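Local coordinates for protein eukaryotic translation initiation factor 4E type 5 (Leishmania major, PDB 7KCJ) that probably binds the 7-methylguanosine cap of messenger RNA and acts in the initiation of translation, at residues P24-T27 and A28-N32; H166-A169 and E170-E174. All blocks are in the same frame, centred on the assembly; numbering follows the deposited sequence.

Contact 1 of 2, residues P24-T27 and A28-N32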
loop_
_atom_site.group_PDB
_atom_site.type_symbol
_atom_site.label_atom_id
_atom_site.label_comp_id
_atom_site.label_asym_id
_atom_site.label_seq_id
_atom_site.Cartn_x
_atom_site.Cartn_y
_atom_site.Cartn_z
ATOM N N PRO A 24 3.778 12.887 -3.900
ATOM C CA PRO A 24 4.601 12.811 -5.113
ATOM C C PRO A 24 6.105 12.724 -4.825
ATOM O O PRO A 24 6.533 12.800 -3.670
ATOM C CB PRO A 24 4.230 14.090 -5.865
ATOM C CG PRO A 24 3.741 15.010 -4.851
ATOM C CD PRO A 24 3.258 14.245 -3.670
ATOM N N LEU A 25 6.920 12.559 -5.880
ATOM C CA LEU A 25 8.381 12.559 -5.788
ATOM C C LEU A 25 8.848 13.891 -5.208
ATOM O O LEU A 25 8.352 14.942 -5.641
ATOM C CB LEU A 25 8.964 12.410 -7.215
ATOM C CG LEU A 25 10.475 12.664 -7.385
ATOM C CD1 LEU A 25 11.275 11.483 -6.867
ATOM C CD2 LEU A 25 10.825 12.953 -8.842
ATOM N N LEU A 26 9.741 13.849 -4.203
ATOM C CA LEU A 26 10.279 15.065 -3.618
ATOM C C LEU A 26 11.608 15.370 -4.292
ATOM O O LEU A 26 12.494 14.510 -4.357
ATOM C CB LEU A 26 10.496 14.907 -2.109
ATOM C CG LEU A 26 9.224 14.569 -1.307
ATOM C CD1 LEU A 26 9.562 14.350 0.143
ATOM C CD2 LEU A 26 8.124 15.662 -1.478
ATOM N N THR A 27 11.732 16.577 -4.830
ATOM C CA THR A 27 12.940 16.981 -5.516
ATOM C C THR A 27 13.792 17.873 -4.604
ATOM O O THR A 27 13.268 18.651 -3.801
ATOM C CB THR A 27 12.605 17.556 -6.885
ATOM O OG1 THR A 27 11.641 18.591 -6.699
ATOM C CG2 THR A 27 12.076 16.476 -7.837
ATOM N N ALA A 28 15.120 17.727 -4.724
ATOM C CA ALA A 28 16.112 18.370 -3.852
ATOM C C ALA A 28 16.067 19.883 -3.739
ATOM O O ALA A 28 16.146 20.374 -2.603
ATOM C CB ALA A 28 17.527 17.942 -4.237
ATOM N N ASP A 29 16.017 20.637 -4.859
ATOM C CA ASP A 29 16.041 22.112 -4.763
ATOM C C ASP A 29 14.862 22.651 -3.973
ATOM O O ASP A 29 15.023 23.579 -3.185
ATOM C CB ASP A 29 16.136 22.793 -6.146
ATOM C CG ASP A 29 17.395 22.406 -6.917
ATOM O OD1 ASP A 29 18.479 22.490 -6.345
ATOM O OD2 ASP A 29 17.275 21.979 -8.090
ATOM N N MET A 30 13.704 22.029 -4.134
ATOM C CA MET A 30 12.518 22.445 -3.401
ATOM C C MET A 30 12.689 22.188 -1.895
ATOM O O MET A 30 12.308 23.033 -1.080
ATOM C CB MET A 30 11.288 21.710 -3.938
ATOM C CG MET A 30 10.089 21.972 -3.095
ATOM S SD MET A 30 8.815 20.750 -3.239
ATOM C CE MET A 30 9.683 19.236 -2.768
ATOM N N VAL A 31 13.219 21.019 -1.519
ATOM C CA VAL A 31 13.417 20.684 -0.113
ATOM C C VAL A 31 14.385 21.668 0.520
ATOM O O VAL A 31 14.063 22.260 1.545
ATOM C CB VAL A 31 13.890 19.216 0.082
ATOM C CG1 VAL A 31 14.185 18.937 1.551
ATOM C CG2 VAL A 31 12.847 18.235 -0.449
ATOM N N ASN A 32 15.529 21.905 -0.149
ATOM C CA ASN A 32 16.553 22.817 0.354
ATOM C C ASN A 32 16.083 24.270 0.437
ATOM O O ASN A 32 16.321 24.929 1.446
ATOM C CB ASN A 32 17.821 22.718 -0.501
ATOM C CG ASN A 32 18.476 21.364 -0.447
ATOM O OD1 ASN A 32 18.392 20.648 0.559
ATOM N ND2 ASN A 32 19.137 20.970 -1.538
#

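Contact 2 of 2, residues H166-A169 and E170-E174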
loop_
_atom_site.group_PDB
_atom_site.type_symbol
_atom_site.label_atom_id
_atom_site.label_comp_id
_atom_site.label_asym_id
_atom_site.label_seq_id
_atom_site.Cartn_x
_atom_site.Cartn_y
_atom_site.Cartn_z
ATOM N N HIS A 166 4.161 -14.018 9.394
ATOM C CA HIS A 166 4.249 -15.276 8.671
ATOM C C HIS A 166 2.880 -15.764 8.173
ATOM O O HIS A 166 2.769 -16.131 7.013
ATOM C CB HIS A 166 4.992 -16.348 9.475
ATOM C CG HIS A 166 5.214 -17.608 8.698
ATOM N ND1 HIS A 166 5.964 -17.614 7.529
ATOM C CD2 HIS A 166 4.772 -18.867 8.939
ATOM C CE1 HIS A 166 5.958 -18.870 7.104
ATOM N NE2 HIS A 166 5.261 -19.662 7.922
ATOM N N ALA A 167 1.845 -15.716 9.012
ATOM C CA ALA A 167 0.511 -16.144 8.600
ATOM C C ALA A 167 -0.061 -15.279 7.471
ATOM O O ALA A 167 -0.649 -15.825 6.541
ATOM C CB ALA A 167 -0.437 -16.144 9.787
ATOM N N VAL A 168 0.128 -13.945 7.534
ATOM C CA VAL A 168 -0.377 -13.047 6.507
ATOM C C VAL A 168 0.395 -13.268 5.199
ATOM O O VAL A 168 -0.219 -13.373 4.137
ATOM C CB VAL A 168 -0.280 -11.560 6.975
ATOM C CG1 VAL A 168 -0.584 -10.598 5.833
ATOM C CG2 VAL A 168 -1.204 -11.286 8.153
ATOM N N ALA A 169 1.733 -13.332 5.275
ATOM C CA ALA A 169 2.550 -13.533 4.090
ATOM C C ALA A 169 2.239 -14.865 3.416
ATOM O O ALA A 169 2.117 -14.904 2.195
ATOM C CB ALA A 169 4.026 -13.454 4.442
ATOM N N GLU A 170 2.054 -15.943 4.200
ATOM C CA GLU A 170 1.729 -17.251 3.617
ATOM C C GLU A 170 0.319 -17.259 3.032
ATOM O O GLU A 170 0.096 -17.864 1.988
ATOM C CB GLU A 170 1.914 -18.397 4.614
ATOM C CG GLU A 170 1.963 -19.765 3.954
ATOM C CD GLU A 170 2.997 -19.919 2.849
ATOM O OE1 GLU A 170 4.151 -19.469 3.037
ATOM O OE2 GLU A 170 2.649 -20.487 1.787
ATOM N N PHE A 171 -0.619 -16.529 3.652
ATOM C CA PHE A 171 -1.979 -16.415 3.120
ATOM C C PHE A 171 -1.931 -15.743 1.741
ATOM O O PHE A 171 -2.583 -16.213 0.818
ATOM C CB PHE A 171 -2.884 -15.603 4.058
ATOM C CG PHE A 171 -4.260 -15.426 3.468
ATOM C CD1 PHE A 171 -5.156 -16.481 3.430
ATOM C CD2 PHE A 171 -4.621 -14.241 2.854
ATOM C CE1 PHE A 171 -6.410 -16.330 2.850
ATOM C CE2 PHE A 171 -5.877 -14.095 2.270
ATOM C CZ PHE A 171 -6.768 -15.133 2.285
ATOM N N LEU A 172 -1.155 -14.654 1.614
ATOM C CA LEU A 172 -1.037 -13.941 0.351
ATOM C C LEU A 172 -0.382 -14.837 -0.702
ATOM O O LEU A 172 -0.838 -14.857 -1.841
ATOM C CB LEU A 172 -0.225 -12.648 0.527
ATOM C CG LEU A 172 -0.903 -11.541 1.300
ATOM C CD1 LEU A 172 0.110 -10.435 1.694
ATOM C CD2 LEU A 172 -2.039 -10.977 0.506
ATOM N N ALA A 173 0.661 -15.599 -0.326
ATOM C CA ALA A 173 1.350 -16.470 -1.270
ATOM C C ALA A 173 0.451 -17.596 -1.774
ATOM O O ALA A 173 0.498 -17.925 -2.951
ATOM C CB ALA A 173 2.613 -17.044 -0.641
ATOM N N GLU A 174 -0.351 -18.205 -0.893
ATOM C CA GLU A 174 -1.265 -19.261 -1.326
ATOM C C GLU A 174 -2.365 -18.681 -2.237
ATOM O O GLU A 174 -2.726 -19.338 -3.215
ATOM C CB GLU A 174 -1.862 -20.009 -0.134
ATOM C CG GLU A 174 -0.840 -20.835 0.604
ATOM C CD GLU A 174 -1.464 -21.802 1.592
ATOM O OE1 GLU A 174 -2.479 -21.433 2.226
ATOM O OE2 GLU A 174 -0.943 -22.932 1.725
#

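Contact 1 of 2, residues P24-T27 and A28-N32
Thr-27 and Val-31 are joined by the hydrogen bond that starts helix 28-34: Val-31 N donates to Thr-27 O at 3.3 Å, with an N-H...O angle of 159°. Thr-27 holds the N-cap position, yet its hydroxyl makes no capping bond. With chi1 at 54° OG1 stands between the backbone N and the carbonyl carbon, and it meets Met-30 CB at 4.2 Å, the two side chains crossing at about a right angle. Two apolar contacts tie Leu-26 to this first turn. Met-30 runs back toward the loop: the chain bends about its CG-SD bond (chi3 58°), which brings the terminal methyl CE to 4.1 Å from Leu-26 CD2. More loosely, Leu-26 CB lies 4.4 Å from Val-31 CG2. Both methyls also stand beside a carbonyl oxygen, Met-30 CE at 3.8 Å and Val-31 CG2 at 3.4 Å from Thr-27 O. The loop 24-27 leaves strand 13-23 and runs into helix 28-34. Loop and helix both lean on helix 39-46: Leu-26 and Val-31 touch Trp-39, Val-31 also meets Ala-42, and Met-30 lies on Arg-46.

Contact 2 of 2, residues H166-A169 and E170-E174
Val-168 and Leu-172 form the tightly packed side of this helical turn, lying side by side and pointing the same way, with Val-168 CG1 4.2 Å from Leu-172 CD1. Leu-172 also curls over the backbone: CG sits beside its own N (chi1 -71°), 3.4 Å from Val-168 O. Val-168 O also accepts from Leu-172 N at 3.0 Å, Ala-173 N reaches Ala-169 O at an equal 3.0 Å, and Glu-170 N bonds to His-166 O at 2.9 Å. These i to i+4 bonds belong to helix 165-178, one of the helices backing the curved antiparallel sheet of the eIF4E fold. Val-168 and Ala-169 press on Ile-99 of strand 97-103, while Leu-172 meets Ile-101 of that strand and also packs on Leu-115 and Val-119 of helix 108-121. The looser side, more open to solvent, carries the exposed His-166 and the partly exposed Glu-170, whose side chains hardly meet. Glu-170 OE1 stays 4.5 Å from His-166 CE1, set obliquely to the imidazole ring. The other carboxylate oxygen, OE2, forms a salt bridge with Arg-177 about two turns further along the helix.

How the contacts relate
The two contacts lie on opposite sides of the chain's centre, their own centres about 37 Å apart and their nearest atoms about 24 Å apart, and they share no helix or strand. Contact 1 is a surface contact at the start of a short helix, its centre about 22 Å from the centre of the chain; contact 2, at about 16 Å, is partly buried within a longer helix that packs on the sheet. In contact 1 the clear backbone bond is the one at the helix start, and Leu-26, Met-30 and Val-31 face a neighbouring helix. Contact 2 has four clear backbone bonds in regular succession, and its aliphatic face turned to the sheet is set against a polar edge.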